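Local coordinates for protein putative cathepsin d (Ixodes ricinus, PDB 5N7Q) that probably cleaves peptide bonds inside proteins as a pepsin-family aspartic endopeptidase, and is captured here with the inhibitor pepstatin A, at residues 17-22 with 32-36; 22-28 with 91-95; 98-103 with 143-149; 127-132 with 191-197; 179-183 with 335-339. All coordinates share one frame. Where two conformers were deposited one is given. Numbering follows the deposited sequence.

Contact 1: 17-22 with 32-36. Unlike the reference sequence in segment 17-22: V17 (reference Glu).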
# COMPACT_ATOMS: atom_id res chain seq x y z
N VAL A 17 -2.67 -7.90 -3.46
CA VAL A 17 -2.16 -6.70 -4.13
C VAL A 17 -3.26 -6.05 -4.95
O VAL A 17 -4.14 -6.72 -5.51
CB VAL A 17 -0.93 -6.99 -5.02
CG1 VAL A 17 0.28 -7.45 -4.22
CG2 VAL A 17 -1.25 -8.05 -6.05
N TYR A 18 -3.15 -4.73 -5.07
CA TYR A 18 -4.06 -3.90 -5.84
C TYR A 18 -3.23 -3.09 -6.81
O TYR A 18 -2.14 -2.64 -6.48
CB TYR A 18 -4.86 -2.98 -4.90
CG TYR A 18 -5.75 -3.72 -3.92
CD1 TYR A 18 -5.22 -4.30 -2.77
CD2 TYR A 18 -7.12 -3.80 -4.14
CE1 TYR A 18 -6.05 -4.99 -1.89
CE2 TYR A 18 -7.94 -4.47 -3.24
CZ TYR A 18 -7.40 -5.05 -2.13
OH TYR A 18 -8.20 -5.72 -1.24
N TYR A 19 -3.70 -2.97 -8.04
CA TYR A 19 -2.94 -2.24 -9.06
C TYR A 19 -3.86 -1.64 -10.09
O TYR A 19 -5.00 -2.09 -10.28
CB TYR A 19 -1.92 -3.17 -9.73
CG TYR A 19 -2.49 -4.49 -10.14
CD1 TYR A 19 -2.57 -5.53 -9.21
CD2 TYR A 19 -2.92 -4.74 -11.45
CE1 TYR A 19 -3.09 -6.76 -9.54
CE2 TYR A 19 -3.43 -6.00 -11.80
CZ TYR A 19 -3.51 -6.98 -10.83
OH TYR A 19 -3.99 -8.26 -11.06
N GLY A 20 -3.37 -0.58 -10.72
CA GLY A 20 -4.18 0.16 -11.69
C GLY A 20 -3.39 0.66 -12.88
O GLY A 20 -2.15 0.69 -12.86
N PRO A 21 -4.09 1.08 -13.91
CA PRO A 21 -3.45 1.55 -15.12
C PRO A 21 -2.86 2.96 -15.07
O PRO A 21 -3.43 3.86 -14.46
CB PRO A 21 -4.58 1.50 -16.14
CG PRO A 21 -5.78 1.82 -15.32
CD PRO A 21 -5.56 1.05 -14.06
N ILE A 22 -1.72 3.11 -15.74
CA ILE A 22 -1.15 4.43 -16.01
C ILE A 22 -0.61 4.39 -17.42
O ILE A 22 -0.45 3.32 -17.98
CB ILE A 22 -0.03 4.88 -15.02
CG1 ILE A 22 1.24 4.02 -15.11
CG2 ILE A 22 -0.57 4.92 -13.59
CD1 ILE A 22 2.44 4.55 -14.33
N GLN A 32 0.57 -1.26 -15.77
CA GLN A 32 -0.15 -1.47 -14.50
C GLN A 32 0.81 -1.27 -13.37
O GLN A 32 1.92 -1.80 -13.40
CB GLN A 32 -0.73 -2.87 -14.45
CG GLN A 32 -1.74 -3.14 -15.55
CD GLN A 32 -3.03 -2.41 -15.36
OE1 GLN A 32 -3.40 -2.06 -14.24
NE2 GLN A 32 -3.75 -2.15 -16.46
N VAL A 33 0.40 -0.54 -12.35
CA VAL A 33 1.27 -0.28 -11.19
C VAL A 33 0.52 -0.43 -9.89
O VAL A 33 -0.67 -0.20 -9.83
CB VAL A 33 1.90 1.13 -11.24
CG1 VAL A 33 2.88 1.23 -12.39
CG2 VAL A 33 0.87 2.25 -11.33
N ILE A 34 1.25 -0.83 -8.85
CA ILE A 34 0.70 -0.78 -7.51
C ILE A 34 0.87 0.67 -7.01
O ILE A 34 1.96 1.25 -7.14
CB ILE A 34 1.28 -1.90 -6.61
CG1 ILE A 34 0.69 -1.84 -5.21
CG2 ILE A 34 2.80 -1.90 -6.56
CD1 ILE A 34 0.81 -3.17 -4.48
N PHE A 35 -0.21 1.21 -6.45
CA PHE A 35 -0.21 2.53 -5.84
C PHE A 35 0.14 2.35 -4.38
O PHE A 35 -0.63 1.77 -3.63
CB PHE A 35 -1.56 3.22 -6.02
CG PHE A 35 -1.79 3.67 -7.45
CD1 PHE A 35 -2.19 2.77 -8.42
CD2 PHE A 35 -1.53 4.98 -7.84
CE1 PHE A 35 -2.35 3.16 -9.74
CE2 PHE A 35 -1.71 5.38 -9.16
CZ PHE A 35 -2.11 4.47 -10.12
N ASP A 36 1.33 2.82 -4.00
CA ASP A 36 2.00 2.40 -2.76
C ASP A 36 2.27 3.60 -1.85
O ASP A 36 3.24 4.35 -2.06
CB ASP A 36 3.34 1.69 -3.13
CG ASP A 36 4.16 1.33 -1.93
OD1 ASP A 36 3.54 1.14 -0.86
OD2 ASP A 36 5.38 1.14 -2.09
O HOH W 1 -2.68 -0.02 -6.19
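The I22 side chain packs against V33 and F35: I22 CG2 is 3.8 Å from V33 CG2 and also 3.8 Å from F35 CZ. The segments belong to the two arms of an antiparallel beta hairpin in the N-terminal lobe of the pepsin fold. Their axes splay to 125°, so the antiparallel pairing is short. G20 and V33 form the hydrogen-bonded pair. G20 N to V33 O and V33 N to G20 O are both 2.9 Å. P21 and Q32 form the next, non-hydrogen-bonded pair. Glycine suits position 20, because an ideal CB there would lie only 3.3 Å from F35 CE1. V17 CB still touches I34 CD1 at 4.2 Å, and both residues pack on the bound pepstatin. D36, a predicted catalytic aspartate, does not touch 17-22. It hydrogen-bonds the inhibitor and lies close to D227, its predicted catalytic partner. Between the diverging strands sits one water. It accepts from F35 N at 2.8 Å and donates weakly to Y18 O at 2.7 Å.

Contact 2: 22-28 with 91-95; sequences ISIGTPP and DVCRI
Antiparallel strands pair here in the N-terminal-lobe sheet of the pepsin fold: 22-24 runs beside 91-95, axes 4.7 Å apart at 164°. S23 and R94 are the hydrogen-bonded pair (CA-CA 5.1 Å). S23 N donates to R94 O at 3.1 Å and R94 N to S23 O at 2.8 Å. I24 and C93 are the non-hydrogen-bonded pair (CA-CA 4.6 Å), with I24 CD1 3.9 Å from C93 SG on the other face. G25 N donates to V92 O at 2.9 Å. G25, phi 91°, turns the chain through T26 and a cis peptide before P27, returning over R94. D91 OD1 accepts from V92 N at 2.7 Å and hydrogen-bonds T67 OG1, as T26 OG1 does; D91 OD2 hydrogen-bonds S65 OG and Y60 OH. R94 (chi1 m, chi2 t, chi3 t) reaches the turn. R94 NH1 donates to S23 OG at 3.1 Å. G25 O accepts from R94 NH1 at 2.7 Å and R94 NH2 at 2.9 Å. P28 CG covers one guanidinium face, 3.7 Å from R94 NH1.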
# COMPACT_ATOMS: atom_id res chain seq x y z
N ILE A 22 -1.72 3.11 -15.74
CA ILE A 22 -1.15 4.43 -16.01
C ILE A 22 -0.61 4.39 -17.42
O ILE A 22 -0.45 3.32 -17.98
CB ILE A 22 -0.03 4.88 -15.02
CG1 ILE A 22 1.24 4.02 -15.11
CG2 ILE A 22 -0.57 4.92 -13.59
CD1 ILE A 22 2.44 4.55 -14.33
N SER A 23 -0.31 5.55 -17.96
CA SER A 23 0.51 5.60 -19.17
C SER A 23 1.65 6.55 -19.01
O SER A 23 1.61 7.48 -18.19
CB SER A 23 -0.31 5.95 -20.42
OG SER A 23 -0.67 7.31 -20.50
N ILE A 24 2.69 6.29 -19.81
CA ILE A 24 3.88 7.11 -19.86
C ILE A 24 4.14 7.45 -21.33
O ILE A 24 4.05 6.59 -22.19
CB ILE A 24 5.12 6.38 -19.30
CG1 ILE A 24 4.87 5.81 -17.89
CG2 ILE A 24 6.36 7.26 -19.35
CD1 ILE A 24 4.77 6.80 -16.74
N GLY A 25 4.51 8.70 -21.60
CA GLY A 25 5.12 9.05 -22.90
C GLY A 25 4.11 9.46 -23.93
O GLY A 25 2.89 9.45 -23.70
N THR A 26 4.65 9.84 -25.08
CA THR A 26 3.86 10.41 -26.19
C THR A 26 4.32 9.71 -27.48
O THR A 26 5.45 9.89 -27.88
CB THR A 26 4.08 11.92 -26.30
OG1 THR A 26 3.87 12.53 -25.01
CG2 THR A 26 3.15 12.52 -27.30
N PRO A 27 3.48 8.89 -28.11
CA PRO A 27 2.14 8.55 -27.65
C PRO A 27 2.16 7.67 -26.39
O PRO A 27 3.23 7.18 -26.02
CB PRO A 27 1.56 7.75 -28.84
CG PRO A 27 2.75 7.20 -29.53
CD PRO A 27 3.83 8.21 -29.37
N PRO A 28 1.00 7.47 -25.76
CA PRO A 28 0.97 6.73 -24.49
C PRO A 28 1.45 5.29 -24.58
O PRO A 28 1.08 4.55 -25.50
CB PRO A 28 -0.51 6.79 -24.09
CG PRO A 28 -1.02 8.02 -24.76
CD PRO A 28 -0.32 8.04 -26.08
N ASP A 91 9.36 11.76 -18.22
CA ASP A 91 8.38 11.76 -19.31
C ASP A 91 7.03 12.18 -18.74
O ASP A 91 6.89 12.36 -17.51
CB ASP A 91 8.31 10.38 -20.00
CG ASP A 91 7.99 10.47 -21.47
OD1 ASP A 91 7.30 11.44 -21.87
OD2 ASP A 91 8.37 9.56 -22.24
N VAL A 92 6.07 12.35 -19.62
CA VAL A 92 4.68 12.57 -19.25
C VAL A 92 4.12 11.31 -18.60
O VAL A 92 4.33 10.22 -19.11
CB VAL A 92 3.84 12.91 -20.50
CG1 VAL A 92 2.35 12.97 -20.17
CG2 VAL A 92 4.29 14.23 -21.12
N CYS A 93 3.38 11.45 -17.49
CA CYS A 93 2.70 10.35 -16.79
C CYS A 93 1.22 10.69 -16.71
O CYS A 93 0.86 11.81 -16.32
CB CYS A 93 3.25 10.19 -15.37
SG CYS A 93 2.44 8.91 -14.36
N ARG A 94 0.37 9.76 -17.14
CA ARG A 94 -1.08 9.97 -17.13
C ARG A 94 -1.77 9.02 -16.18
O ARG A 94 -1.55 7.81 -16.21
CB ARG A 94 -1.67 9.77 -18.53
CG ARG A 94 -1.09 10.72 -19.54
CD ARG A 94 -1.73 10.54 -20.90
NE ARG A 94 -0.95 11.19 -21.94
CZ ARG A 94 0.22 10.75 -22.40
NH1 ARG A 94 0.79 9.62 -21.94
NH2 ARG A 94 0.83 11.43 -23.37
N ILE A 95 -2.66 9.61 -15.38
CA ILE A 95 -3.57 8.90 -14.49
C ILE A 95 -4.97 9.43 -14.79
O ILE A 95 -5.24 10.62 -14.62
CB ILE A 95 -3.26 9.18 -13.01
CG1 ILE A 95 -1.87 8.64 -12.65
CG2 ILE A 95 -4.37 8.60 -12.13
CD1 ILE A 95 -1.39 9.08 -11.28

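Contact 3: 98-103 with 143-149; sequences AKVSGQ and NMMKQGL
The short strand 98-101 packs against the last turn of helix 140-146 and the residues just after it. V100 CA lies 6.1 Å from M144 CA, and A98 CA lies 7.2 Å from L149 CA. V100, chi1 t, is the main bump. It fills a hollow lined by N143, M144, Q147 and L149. V100 CG1 is 3.5 Å from N143 ND2 and 3.9 Å from Q147 NE2. V100 CG2 is 3.7 Å from M144 CG and 4.1 Å from L149 CD1. M144, with chi1 m, chi2 t and chi3 p, runs on past V100, and M144 CE meets A98 CB at 4.0 Å. A98 and M144 both pack on Y6 as well. L149 CD1 comes within 3.8 Å of K99 O. The polar side follows the chain corner at G102, phi 58° and psi 46°. Q147 clasps S101: S101 N donates to Q147 OE1 at 3.1 Å, and Q147 NE2 to S101 O at 2.9 Å. N143 ND2 donates to Q103 OE1 at 3.0 Å and weakly to S101 O at 3.0 Å. Q103 NE2 hydrogen-bonds V138 O. G148 has phi 66° and closes the helix, with G148 N to M145 O and L149 N to M144 O both 3.0 Å. This is a helix ending in a Schellman motif, packed against a beta strand and the turn that follows it on the N-terminal lobe of the pepsin fold.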
# COMPACT_ATOMS: atom_id res chain seq x y z
N ALA A 98 -5.67 13.08 -15.96
CA ALA A 98 -4.57 13.92 -15.49
C ALA A 98 -3.34 13.68 -16.35
O ALA A 98 -2.97 12.53 -16.54
CB ALA A 98 -4.24 13.63 -14.03
N LYS A 99 -2.74 14.76 -16.82
CA LYS A 99 -1.50 14.73 -17.60
C LYS A 99 -0.41 15.38 -16.78
O LYS A 99 -0.38 16.60 -16.63
CB LYS A 99 -1.65 15.49 -18.92
CG LYS A 99 -2.85 15.09 -19.74
CD LYS A 99 -2.57 13.96 -20.70
CE LYS A 99 -3.70 13.80 -21.71
NZ LYS A 99 -3.20 13.36 -23.04
N VAL A 100 0.47 14.56 -16.25
CA VAL A 100 1.49 15.02 -15.31
C VAL A 100 2.77 15.15 -16.10
O VAL A 100 3.44 14.16 -16.38
CB VAL A 100 1.68 14.03 -14.14
CG1 VAL A 100 2.64 14.62 -13.11
CG2 VAL A 100 0.33 13.67 -13.52
N SER A 101 3.09 16.37 -16.48
CA SER A 101 4.31 16.66 -17.25
C SER A 101 5.61 16.48 -16.45
O SER A 101 5.66 16.66 -15.22
CB SER A 101 4.26 18.09 -17.81
OG SER A 101 3.18 18.23 -18.73
N GLY A 102 6.68 16.12 -17.16
CA GLY A 102 8.01 16.13 -16.57
C GLY A 102 8.15 15.26 -15.34
O GLY A 102 8.73 15.68 -14.33
N GLN A 103 7.64 14.03 -15.42
CA GLN A 103 7.62 13.12 -14.29
C GLN A 103 8.83 12.18 -14.29
O GLN A 103 8.98 11.36 -15.20
CB GLN A 103 6.32 12.30 -14.26
CG GLN A 103 6.25 11.28 -13.13
CD GLN A 103 6.35 11.94 -11.77
OE1 GLN A 103 5.64 12.92 -11.53
NE2 GLN A 103 7.24 11.46 -10.91
N ASN A 143 4.13 16.19 -7.95
CA ASN A 143 4.15 16.82 -9.28
C ASN A 143 2.74 17.29 -9.70
O ASN A 143 2.58 18.39 -10.23
CB ASN A 143 4.75 15.84 -10.29
CG ASN A 143 5.52 16.53 -11.40
OD1 ASN A 143 5.77 17.74 -11.35
ND2 ASN A 143 5.88 15.76 -12.41
N MET A 144 1.72 16.48 -9.41
CA MET A 144 0.32 16.89 -9.60
C MET A 144 0.03 18.17 -8.82
O MET A 144 -0.57 19.11 -9.37
CB MET A 144 -0.63 15.78 -9.17
CG MET A 144 -0.58 14.59 -10.10
SD MET A 144 -1.54 13.18 -9.52
CE MET A 144 -3.14 13.54 -10.21
N MET A 145 0.43 18.22 -7.55
CA MET A 145 0.21 19.42 -6.74
C MET A 145 0.93 20.64 -7.31
O MET A 145 0.35 21.72 -7.41
CB MET A 145 0.65 19.21 -5.30
CG MET A 145 -0.24 18.23 -4.55
SD MET A 145 0.09 18.27 -2.78
CE MET A 145 1.83 17.84 -2.80
N LYS A 146 2.19 20.45 -7.68
CA LYS A 146 2.98 21.55 -8.29
C LYS A 146 2.32 22.11 -9.55
O LYS A 146 2.30 23.33 -9.76
CB LYS A 146 4.38 21.05 -8.65
CG LYS A 146 5.36 21.01 -7.49
CD LYS A 146 6.68 20.40 -7.91
CE LYS A 146 7.72 20.33 -6.79
NZ LYS A 146 7.24 19.71 -5.51
N GLN A 147 1.72 21.23 -10.34
CA GLN A 147 1.03 21.62 -11.58
C GLN A 147 -0.43 22.07 -11.37
O GLN A 147 -1.14 22.32 -12.34
CB GLN A 147 1.13 20.47 -12.59
CG GLN A 147 2.59 20.21 -12.97
CD GLN A 147 2.82 19.00 -13.84
OE1 GLN A 147 2.06 18.74 -14.76
NE2 GLN A 147 3.91 18.28 -13.59
N GLY A 148 -0.86 22.13 -10.10
CA GLY A 148 -2.17 22.58 -9.71
C GLY A 148 -3.31 21.70 -10.15
O GLY A 148 -4.48 22.14 -10.17
N LEU A 149 -3.03 20.43 -10.42
CA LEU A 149 -4.04 19.56 -11.03
C LEU A 149 -5.16 19.15 -10.08
O LEU A 149 -6.20 18.70 -10.54
CB LEU A 149 -3.38 18.30 -11.60
CG LEU A 149 -2.28 18.55 -12.63
CD1 LEU A 149 -1.70 17.23 -13.09
CD2 LEU A 149 -2.83 19.36 -13.79

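Contact 4: 127-132 with 191-197; sequences LAYPSI and VTAKGYW
Three hydrogen bonds join the loops 127-132 and 191-197. S131 OG donates to K194 O at 2.8 Å. W197 NE1 donates to L127 O at 2.9 Å, nearly straight at 171°. Y129 N donates to G195 O at 3.0 Å. Y129 OH hydrogen-bonds D331, and K194 NZ forms a salt bridge with it. Y129 CA lies 4.9 Å from G195 CA, with G195 at phi -164° and psi -83°. An ideal CB on G195 would lie 3.1 Å from I132 CG2, so glycine fits. In the pepsin fold this joins a loop of the N-terminal lobe to the loop leading into strand 198-206 of the C-terminal lobe. Y129, chi1 m, is the most covered residue. K194 CB makes a CH-pi contact over the face of the Y129 ring, 4.0 Å from its centroid. W197, chi1 m, places its six-membered ring obliquely, centroid 4.7 Å from that of Y129, planes at 39°. Further out, I132 CD1 is 4.1 Å from Y196 CD1. Y196 OH hydrogen-bonds the backbone of bound pepstatin.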
# COMPACT_ATOMS: atom_id res chain seq x y z
N LEU A 127 3.36 6.90 -3.31
CA LEU A 127 2.48 7.98 -2.85
C LEU A 127 2.86 8.49 -1.46
O LEU A 127 2.08 9.26 -0.84
CB LEU A 127 1.03 7.50 -2.86
CG LEU A 127 0.40 7.21 -4.22
CD1 LEU A 127 -0.94 6.53 -4.02
CD2 LEU A 127 0.24 8.51 -5.02
N ALA A 128 4.06 8.15 -1.00
CA ALA A 128 4.60 8.63 0.28
C ALA A 128 5.16 10.04 0.10
O ALA A 128 5.11 10.62 -0.98
CB ALA A 128 5.65 7.68 0.81
N TYR A 129 5.64 10.61 1.19
CA TYR A 129 6.21 11.95 1.16
C TYR A 129 7.51 11.99 0.36
O TYR A 129 8.25 11.02 0.32
CB TYR A 129 6.47 12.45 2.57
CG TYR A 129 5.22 12.93 3.31
CD1 TYR A 129 4.82 14.27 3.22
CD2 TYR A 129 4.48 12.06 4.10
CE1 TYR A 129 3.67 14.71 3.90
CE2 TYR A 129 3.35 12.49 4.78
CZ TYR A 129 2.98 13.83 4.70
OH TYR A 129 1.84 14.27 5.40
N PRO A 130 7.83 13.15 -0.21
CA PRO A 130 9.02 13.21 -1.06
C PRO A 130 10.32 13.12 -0.28
O PRO A 130 11.37 12.85 -0.88
CB PRO A 130 8.90 14.59 -1.72
CG PRO A 130 8.01 15.39 -0.78
CD PRO A 130 7.03 14.39 -0.29
N SER A 131 10.28 13.37 1.03
CA SER A 131 11.46 13.23 1.87
C SER A 131 12.12 11.85 1.73
O SER A 131 13.34 11.75 1.90
CB SER A 131 11.09 13.48 3.32
OG SER A 131 10.12 12.51 3.73
N ILE A 132 11.36 10.80 1.42
CA ILE A 132 11.94 9.44 1.30
C ILE A 132 12.13 8.96 -0.15
O ILE A 132 12.48 7.82 -0.35
CB ILE A 132 11.17 8.39 2.14
CG1 ILE A 132 9.75 8.20 1.61
CG2 ILE A 132 11.13 8.83 3.60
CD1 ILE A 132 9.05 6.98 2.17
N VAL A 191 -0.26 13.50 10.96
CA VAL A 191 1.02 12.84 10.67
C VAL A 191 2.05 13.32 11.71
O VAL A 191 2.06 14.48 12.10
CB VAL A 191 1.48 13.11 9.21
CG1 VAL A 191 2.90 12.66 8.94
CG2 VAL A 191 0.50 12.49 8.22
N THR A 192 2.91 12.41 12.10
CA THR A 192 4.05 12.70 12.97
C THR A 192 5.26 12.94 12.07
O THR A 192 5.43 14.05 11.55
CB THR A 192 4.26 11.56 13.98
OG1 THR A 192 4.32 10.30 13.28
CG2 THR A 192 3.11 11.52 14.97
N ALA A 193 6.09 11.93 11.84
CA ALA A 193 7.27 12.04 10.99
C ALA A 193 6.83 11.94 9.53
O ALA A 193 6.27 10.93 9.10
CB ALA A 193 8.24 10.93 11.32
N LYS A 194 7.10 13.00 8.76
CA LYS A 194 6.71 13.06 7.34
C LYS A 194 7.70 12.28 6.46
O LYS A 194 8.79 12.76 6.16
CB LYS A 194 6.56 14.51 6.90
CG LYS A 194 5.35 15.19 7.53
CD LYS A 194 5.40 16.71 7.36
CE LYS A 194 5.48 17.12 5.91
NZ LYS A 194 5.19 18.59 5.70
N GLY A 195 7.30 11.07 6.08
CA GLY A 195 8.15 10.19 5.25
C GLY A 195 7.22 9.13 4.72
O GLY A 195 6.65 9.25 3.61
N TYR A 196 6.99 8.11 5.56
CA TYR A 196 5.76 7.36 5.46
C TYR A 196 4.60 8.26 5.90
O TYR A 196 4.80 9.36 6.45
CB TYR A 196 5.79 6.11 6.34
CG TYR A 196 6.97 5.18 6.14
CD1 TYR A 196 7.20 4.56 4.92
CD2 TYR A 196 7.79 4.83 7.21
CE1 TYR A 196 8.27 3.69 4.74
CE2 TYR A 196 8.85 3.94 7.06
CZ TYR A 196 9.09 3.37 5.81
OH TYR A 196 10.16 2.49 5.66
N TRP A 197 3.40 7.78 5.66
CA TRP A 197 2.20 8.37 6.23
C TRP A 197 2.04 7.84 7.65
O TRP A 197 1.35 6.85 7.89
CB TRP A 197 0.99 8.05 5.36
CG TRP A 197 0.98 8.87 4.10
CD1 TRP A 197 1.49 8.52 2.86
CD2 TRP A 197 0.40 10.17 3.93
NE1 TRP A 197 1.26 9.53 1.97
CE2 TRP A 197 0.57 10.53 2.59
CE3 TRP A 197 -0.29 11.04 4.79
CZ2 TRP A 197 0.10 11.74 2.09
CZ3 TRP A 197 -0.74 12.22 4.32
CH2 TRP A 197 -0.57 12.56 2.95

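Contact 5: 179-183 with 335-339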
# COMPACT_ATOMS: atom_id res chain seq x y z
N HIS A 179 -17.73 10.41 -0.42
CA HIS A 179 -18.58 9.94 0.67
C HIS A 179 -19.42 8.72 0.23
O HIS A 179 -19.96 8.04 1.08
CB HIS A 179 -19.47 11.08 1.21
CG HIS A 179 -19.90 10.92 2.64
ND1 HIS A 179 -20.23 9.70 3.20
CD2 HIS A 179 -20.04 11.83 3.63
CE1 HIS A 179 -20.58 9.88 4.46
NE2 HIS A 179 -20.47 11.17 4.75
N ASP A 180 -19.49 8.40 -1.07
CA ASP A 180 -20.13 7.16 -1.46
C ASP A 180 -19.27 5.93 -1.16
O ASP A 180 -19.75 4.81 -1.32
CB ASP A 180 -20.63 7.23 -2.90
CG ASP A 180 -21.80 8.21 -3.07
OD1 ASP A 180 -22.60 8.35 -2.09
OD2 ASP A 180 -21.88 8.86 -4.15
N HIS A 181 -18.03 6.12 -0.71
CA HIS A 181 -17.22 5.01 -0.21
C HIS A 181 -17.13 4.91 1.29
O HIS A 181 -16.40 4.03 1.77
CB HIS A 181 -15.79 5.08 -0.76
CG HIS A 181 -15.70 4.76 -2.21
ND1 HIS A 181 -16.24 3.61 -2.75
CD2 HIS A 181 -15.10 5.41 -3.23
CE1 HIS A 181 -16.00 3.59 -4.06
NE2 HIS A 181 -15.31 4.67 -4.37
N TYR A 182 -17.85 5.72 2.05
CA TYR A 182 -17.78 5.59 3.50
C TYR A 182 -19.09 5.97 4.18
O TYR A 182 -19.93 6.67 3.59
CB TYR A 182 -16.58 6.36 4.09
CG TYR A 182 -16.76 7.86 4.29
CD1 TYR A 182 -17.32 8.37 5.47
CD2 TYR A 182 -16.31 8.78 3.35
CE1 TYR A 182 -17.44 9.74 5.67
CE2 TYR A 182 -16.44 10.14 3.55
CZ TYR A 182 -17.00 10.60 4.73
OH TYR A 182 -17.11 11.95 4.91
N LYS A 183 -19.25 5.48 5.40
CA LYS A 183 -20.41 5.84 6.23
C LYS A 183 -19.92 6.45 7.53
O LYS A 183 -18.78 6.23 7.97
CB LYS A 183 -21.35 4.66 6.45
CG LYS A 183 -20.74 3.39 6.97
CD LYS A 183 -21.81 2.29 7.06
CE LYS A 183 -21.26 0.88 6.86
NZ LYS A 183 -22.21 -0.15 7.40
N PHE A 335 -9.69 8.26 8.60
CA PHE A 335 -10.24 6.90 8.50
C PHE A 335 -11.76 6.97 8.69
O PHE A 335 -12.24 7.65 9.59
CB PHE A 335 -9.66 5.93 9.53
CG PHE A 335 -8.18 5.68 9.38
CD1 PHE A 335 -7.68 4.99 8.28
CD2 PHE A 335 -7.30 6.14 10.34
CE1 PHE A 335 -6.31 4.76 8.16
CE2 PHE A 335 -5.94 5.91 10.21
CZ PHE A 335 -5.45 5.23 9.14
N ALA A 336 -12.49 6.23 7.89
CA ALA A 336 -13.94 6.05 8.11
C ALA A 336 -14.35 4.64 7.71
O ALA A 336 -13.80 4.07 6.80
CB ALA A 336 -14.74 7.07 7.32
N GLU A 337 -15.40 4.14 8.33
CA GLU A 337 -15.96 2.85 7.98
C GLU A 337 -16.34 2.82 6.52
O GLU A 337 -17.04 3.69 6.04
CB GLU A 337 -17.23 2.63 8.81
CG GLU A 337 -17.83 1.26 8.65
CD GLU A 337 -18.97 0.96 9.61
OE1 GLU A 337 -19.36 1.82 10.44
OE2 GLU A 337 -19.50 -0.17 9.52
N VAL A 338 -15.90 1.80 5.81
CA VAL A 338 -16.16 1.68 4.38
C VAL A 338 -17.66 1.47 4.11
O VAL A 338 -18.37 0.96 4.98
CB VAL A 338 -15.24 0.59 3.75
CG1 VAL A 338 -15.74 -0.81 4.09
CG2 VAL A 338 -15.08 0.79 2.26
N ALA A 339 -18.14 1.90 2.95
CA ALA A 339 -19.56 1.70 2.59
C ALA A 339 -19.73 0.47 1.72
O ALA A 339 -20.26 0.55 0.59
CB ALA A 339 -20.12 2.92 1.89
OXT ALA A 339 -19.31 -0.62 2.13
O HOH W 2 -17.01 6.21 9.84
O HOH W 3 -19.81 4.45 10.76
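K183, E337 and A339 lose the most surface in this contact. It lies where the C-terminal end of the chain leaves strand 332-337, in the six-stranded sheet between the lobes of the pepsin fold. The partner is a loop with a 3-10 turn at 179-181. K183 is the most covered. K183 N donates to E337 O at 2.9 Å. Its side chain starts with chi1 p and then stays extended, which lays it along the chain end. K183 CE is 3.4 Å from E337 OE2 and also 3.4 Å from V338 O. K183 NZ and E337 OE2 form a salt bridge, long at 3.4 Å and set on the surface. A339 is held by its backbone: A339 N donates to H181 O at 3.0 Å. Its methyl group points toward the loop, with A339 CB 3.6 Å from Y182 N and 3.7 Å from D180 O. The two backbone bonds flank Y182 and V338, whose CA atoms are 4.3 Å apart in a single beta bridge. Inward of this, Y182 CD1 meets A336 CB at 3.4 Å. The H181 ring stacks on Y159. E337 also meets K183 through water 2. This water accepts from E337 N at 3.0 Å and lies 2.6 Å from K183 O.

In the fold
Contacts 1 and 2 are buried and share I22 on strand 17-24, tying three neighbouring strands of one sheet. Contact 3 adjoins contact 2: D91 O with Q103 N and C93 O with V100 N are probable hydrogen bonds, both 2.8 Å. Contact 3 is only partly buried. Contact 4, also partly buried, touches contact 1 through L127 and combines loop hydrogen bonds with aromatic packing. Contact 5 is a surface contact, about 31 Å from contact 2 between centres. The chemistry follows place: strand bonds and apolar packing in the buried sheet, loop hydrogen bonds and aromatic rings beside the active site, arginine and amide side chains clasping backbone at turns, and a salt bridge with waters at the exposed chain end.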